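PDB 1J3N: 3-oxoacyl-(acyl-carrier protein) synthase II from Thermus thermophilus, which catalyses the condensation step of fatty acid elongation, probably joining malonyl-ACP to a growing acyl chain through decarboxylative Claisen chemistry. Local coordinates for residues Ala253-His265 with Gly276-Ala288. Numbering follows the deposited sequence.
Sequences AELVGFGRSADAH and GAALAMARALKDA
Gly259 and Ala284 bring the backbones of strand 253-262 and helix 275-288 closest, their CA atoms 3.9 Å apart; the segment axes run at 151°, nearly antiparallel. A CB modelled on Gly259 would strike Ala284 N and Ala280 O, so this tight, buried centre depends on glycine; at Gly257 it would strike Ala284 O and Ala288 CB. Toward the helix start, Ser261 OG reaches Gly276 O at 2.6 Å from above the carbonyl plane, sharing that acceptor with Ala280 N. Arg283, extended from CG to NE, lays its guanidinium over Leu279 CG and donates in plane from NH1 to a lone pair of Arg260 O (2.8 Å). An alanine in its place is likely to leave Arg260 O and Thr151 O of the second subunit without this donor and Leu279 less covered. The ends are wetter: chi1 of -177° swings the Asp287 carboxylate toward the strand, where OD2 accepts from Phe258 N (2.7 Å) and from a water shared with Val256 O, while another water links Asp263 OD1, also bonded by Asn400, to Ala277 N. Strand 399-406 pairs with strand 253-262, Val256 and Gly257 facing Ala404 in a classic beta bulge, and touches Ala280 and Ala284; helix 306-324 packs behind Ala277 and Met281, and helix 163-176 covers Phe258.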
loop_
_atom_site.group_PDB
_atom_site.type_symbol
_atom_site.label_atom_id
_atom_site.label_comp_id
_atom_site.label_asym_id
_atom_site.label_seq_id
_atom_site.Cartn_x
_atom_site.Cartn_y
_atom_site.Cartn_z
ATOM N N ALA A 253 3.956 14.176 21.467
ATOM C CA ALA A 253 4.501 12.940 22.012
ATOM C C ALA A 253 5.567 12.398 21.073
ATOM O O ALA A 253 5.844 12.973 20.016
ATOM C CB ALA A 253 3.394 11.905 22.173
ATOM N N GLU A 254 6.158 11.277 21.456
ATOM C CA GLU A 254 7.170 10.659 20.622
ATOM C C GLU A 254 6.673 9.299 20.140
ATOM O O GLU A 254 6.092 8.540 20.910
ATOM C CB GLU A 254 8.467 10.466 21.405
ATOM C CG GLU A 254 9.670 10.209 20.508
ATOM C CD GLU A 254 10.851 9.607 21.249
ATOM O OE1 GLU A 254 10.959 9.809 22.477
ATOM O OE2 GLU A 254 11.680 8.941 20.594
ATOM N N LEU A 255 6.873 9.008 18.858
ATOM C CA LEU A 255 6.493 7.706 18.305
ATOM C C LEU A 255 7.734 6.844 18.525
ATOM O O LEU A 255 8.718 6.965 17.801
ATOM C CB LEU A 255 6.176 7.809 16.808
ATOM C CG LEU A 255 5.888 6.506 16.053
ATOM C CD1 LEU A 255 4.859 5.690 16.796
ATOM C CD2 LEU A 255 5.400 6.834 14.649
ATOM N N VAL A 256 7.676 5.981 19.534
ATOM C CA VAL A 256 8.811 5.133 19.895
ATOM C C VAL A 256 8.793 3.681 19.401
ATOM O O VAL A 256 9.849 3.051 19.264
ATOM C CB VAL A 256 8.972 5.117 21.429
ATOM C CG1 VAL A 256 9.186 6.535 21.942
ATOM C CG2 VAL A 256 7.732 4.531 22.071
ATOM N N GLY A 257 7.614 3.133 19.143
ATOM C CA GLY A 257 7.569 1.750 18.703
ATOM C C GLY A 257 6.610 1.429 17.580
ATOM O O GLY A 257 5.549 2.039 17.457
ATOM N N PHE A 258 6.998 0.454 16.764
ATOM C CA PHE A 258 6.208 -0.003 15.628
ATOM C C PHE A 258 6.317 -1.530 15.574
ATOM O O PHE A 258 7.410 -2.083 15.473
ATOM C CB PHE A 258 6.749 0.641 14.341
ATOM C CG PHE A 258 6.046 0.204 13.082
ATOM C CD1 PHE A 258 4.666 0.014 13.058
ATOM C CD2 PHE A 258 6.765 0.033 11.899
ATOM C CE1 PHE A 258 4.011 -0.337 11.864
ATOM C CE2 PHE A 258 6.126 -0.312 10.710
ATOM C CZ PHE A 258 4.748 -0.496 10.692
ATOM N N GLY A 259 5.183 -2.213 15.681
ATOM C CA GLY A 259 5.218 -3.664 15.650
ATOM C C GLY A 259 4.175 -4.252 14.730
ATOM O O GLY A 259 3.017 -3.838 14.739
ATOM N N ARG A 260 4.586 -5.230 13.937
ATOM C CA ARG A 260 3.683 -5.866 12.997
ATOM C C ARG A 260 3.795 -7.381 12.988
ATOM O O ARG A 260 4.843 -7.941 13.302
ATOM C CB ARG A 260 3.942 -5.329 11.595
ATOM C CG ARG A 260 3.444 -3.911 11.387
ATOM C CD ARG A 260 3.709 -3.473 9.968
ATOM N NE ARG A 260 5.128 -3.569 9.646
ATOM C CZ ARG A 260 5.658 -3.208 8.480
ATOM N NH1 ARG A 260 4.879 -2.725 7.521
ATOM N NH2 ARG A 260 6.970 -3.319 8.278
ATOM N N SER A 261 2.702 -8.034 12.613
ATOM C CA SER A 261 2.660 -9.477 12.535
ATOM C C SER A 261 1.487 -9.875 11.635
ATOM O O SER A 261 0.718 -9.016 11.192
ATOM C CB SER A 261 2.472 -10.077 13.929
ATOM O OG SER A 261 1.103 -10.121 14.283
ATOM N N ALA A 262 1.365 -11.171 11.359
ATOM C CA ALA A 262 0.277 -11.681 10.534
ATOM C C ALA A 262 -0.370 -12.854 11.246
ATOM O O ALA A 262 0.312 -13.686 11.853
ATOM C CB ALA A 262 0.788 -12.118 9.149
ATOM N N ASP A 263 -1.695 -12.891 11.203
ATOM C CA ASP A 263 -2.450 -13.972 11.821
ATOM C C ASP A 263 -2.181 -15.248 11.047
ATOM O O ASP A 263 -2.046 -16.327 11.632
ATOM C CB ASP A 263 -3.956 -13.688 11.757
ATOM C CG ASP A 263 -4.461 -12.904 12.943
ATOM O OD1 ASP A 263 -3.659 -12.589 13.846
ATOM O OD2 ASP A 263 -5.674 -12.610 12.968
ATOM N N ALA A 264 -2.118 -15.107 9.726
ATOM C CA ALA A 264 -1.910 -16.243 8.832
ATOM C C ALA A 264 -2.997 -17.253 9.196
ATOM O O ALA A 264 -2.741 -18.452 9.263
ATOM C CB ALA A 264 -0.511 -16.846 9.051
ATOM N N HIS A 265 -4.218 -16.757 9.403
ATOM C CA HIS A 265 -5.338 -17.600 9.820
ATOM C C HIS A 265 -6.546 -17.750 8.891
ATOM O O HIS A 265 -6.875 -18.860 8.471
ATOM C CB HIS A 265 -5.836 -17.123 11.189
ATOM C CG HIS A 265 -6.977 -17.926 11.736
ATOM N ND1 HIS A 265 -6.853 -19.255 12.078
ATOM C CD2 HIS A 265 -8.268 -17.593 11.979
ATOM C CE1 HIS A 265 -8.019 -19.707 12.505
ATOM N NE2 HIS A 265 -8.894 -18.719 12.454
ATOM N N GLY A 276 -2.014 -13.494 16.797
ATOM C CA GLY A 276 -1.328 -12.533 15.940
ATOM C C GLY A 276 -1.194 -11.177 16.615
ATOM O O GLY A 276 -0.137 -10.537 16.584
ATOM N N ALA A 277 -2.279 -10.734 17.238
ATOM C CA ALA A 277 -2.297 -9.451 17.927
ATOM C C ALA A 277 -1.286 -9.444 19.070
ATOM O O ALA A 277 -0.605 -8.449 19.296
ATOM C CB ALA A 277 -3.697 -9.164 18.459
ATOM N N ALA A 278 -1.199 -10.555 19.794
ATOM C CA ALA A 278 -0.260 -10.658 20.905
ATOM C C ALA A 278 1.156 -10.483 20.367
ATOM O O ALA A 278 1.984 -9.799 20.961
ATOM C CB ALA A 278 -0.404 -12.024 21.593
ATOM N N LEU A 279 1.426 -11.112 19.230
ATOM C CA LEU A 279 2.735 -11.029 18.602
ATOM C C LEU A 279 3.068 -9.600 18.167
ATOM O O LEU A 279 4.183 -9.129 18.379
ATOM C CB LEU A 279 2.782 -11.973 17.402
ATOM C CG LEU A 279 4.044 -12.044 16.544
ATOM C CD1 LEU A 279 5.265 -12.263 17.415
ATOM C CD2 LEU A 279 3.887 -13.190 15.544
ATOM N N ALA A 280 2.098 -8.910 17.566
ATOM C CA ALA A 280 2.316 -7.536 17.111
ATOM C C ALA A 280 2.535 -6.577 18.288
ATOM O O ALA A 280 3.368 -5.678 18.210
ATOM C CB ALA A 280 1.136 -7.072 16.259
ATOM N N MET A 281 1.783 -6.750 19.374
ATOM C CA MET A 281 1.973 -5.876 20.535
ATOM C C MET A 281 3.353 -6.138 21.141
ATOM O O MET A 281 4.071 -5.205 21.503
ATOM C CB MET A 281 0.895 -6.108 21.609
ATOM C CG MET A 281 -0.480 -5.535 21.280
ATOM S SD MET A 281 -1.637 -5.699 22.653
ATOM C CE MET A 281 -2.184 -7.376 22.443
ATOM N N ALA A 282 3.726 -7.410 21.242
ATOM C CA ALA A 282 5.025 -7.782 21.809
ATOM C C ALA A 282 6.161 -7.187 20.984
ATOM O O ALA A 282 7.199 -6.793 21.523
ATOM C CB ALA A 282 5.162 -9.308 21.866
ATOM N N ARG A 283 5.969 -7.122 19.673
ATOM C CA ARG A 283 6.989 -6.556 18.806
ATOM C C ARG A 283 7.062 -5.044 18.942
ATOM O O ARG A 283 8.130 -4.454 18.765
ATOM C CB ARG A 283 6.726 -6.951 17.350
ATOM C CG ARG A 283 7.056 -8.401 17.088
ATOM C CD ARG A 283 6.554 -8.888 15.754
ATOM N NE ARG A 283 7.035 -10.238 15.491
ATOM C CZ ARG A 283 6.640 -10.990 14.470
ATOM N NH1 ARG A 283 5.746 -10.527 13.608
ATOM N NH2 ARG A 283 7.153 -12.202 14.305
ATOM N N ALA A 284 5.933 -4.416 19.262
ATOM C CA ALA A 284 5.912 -2.962 19.429
ATOM C C ALA A 284 6.660 -2.596 20.701
ATOM O O ALA A 284 7.376 -1.597 20.744
ATOM C CB ALA A 284 4.486 -2.456 19.499
ATOM N N LEU A 285 6.482 -3.407 21.742
ATOM C CA LEU A 285 7.161 -3.172 23.009
ATOM C C LEU A 285 8.666 -3.357 22.823
ATOM O O LEU A 285 9.454 -2.519 23.251
ATOM C CB LEU A 285 6.640 -4.126 24.091
ATOM C CG LEU A 285 5.192 -3.885 24.545
ATOM C CD1 LEU A 285 4.770 -4.973 25.528
ATOM C CD2 LEU A 285 5.071 -2.512 25.180
ATOM N N LYS A 286 9.056 -4.454 22.182
ATOM C CA LYS A 286 10.467 -4.742 21.918
ATOM C C LYS A 286 11.106 -3.625 21.088
ATOM O O LYS A 286 12.196 -3.153 21.402
ATOM C CB LYS A 286 10.606 -6.075 21.167
ATOM C CG LYS A 286 10.261 -7.321 21.989
ATOM C CD LYS A 286 10.249 -8.583 21.116
ATOM C CE LYS A 286 10.098 -9.864 21.941
ATOM N NZ LYS A 286 8.825 -9.940 22.717
ATOM N N ASP A 287 10.424 -3.209 20.025
ATOM C CA ASP A 287 10.932 -2.143 19.159
ATOM C C ASP A 287 11.128 -0.824 19.938
ATOM O O ASP A 287 12.102 -0.099 19.714
ATOM C CB ASP A 287 9.967 -1.941 17.979
ATOM C CG ASP A 287 10.456 -0.900 16.988
ATOM O OD1 ASP A 287 11.589 -1.039 16.481
ATOM O OD2 ASP A 287 9.699 0.055 16.711
ATOM N N ALA A 288 10.216 -0.521 20.860
ATOM C CA ALA A 288 10.326 0.706 21.652
ATOM C C ALA A 288 11.271 0.530 22.842
ATOM O O ALA A 288 11.631 1.497 23.516
ATOM C CB ALA A 288 8.960 1.132 22.141
HETATM O O HOH W 1 11.394 2.476 16.960
HETATM O O HOH W 2 -4.655 -12.244 16.360
#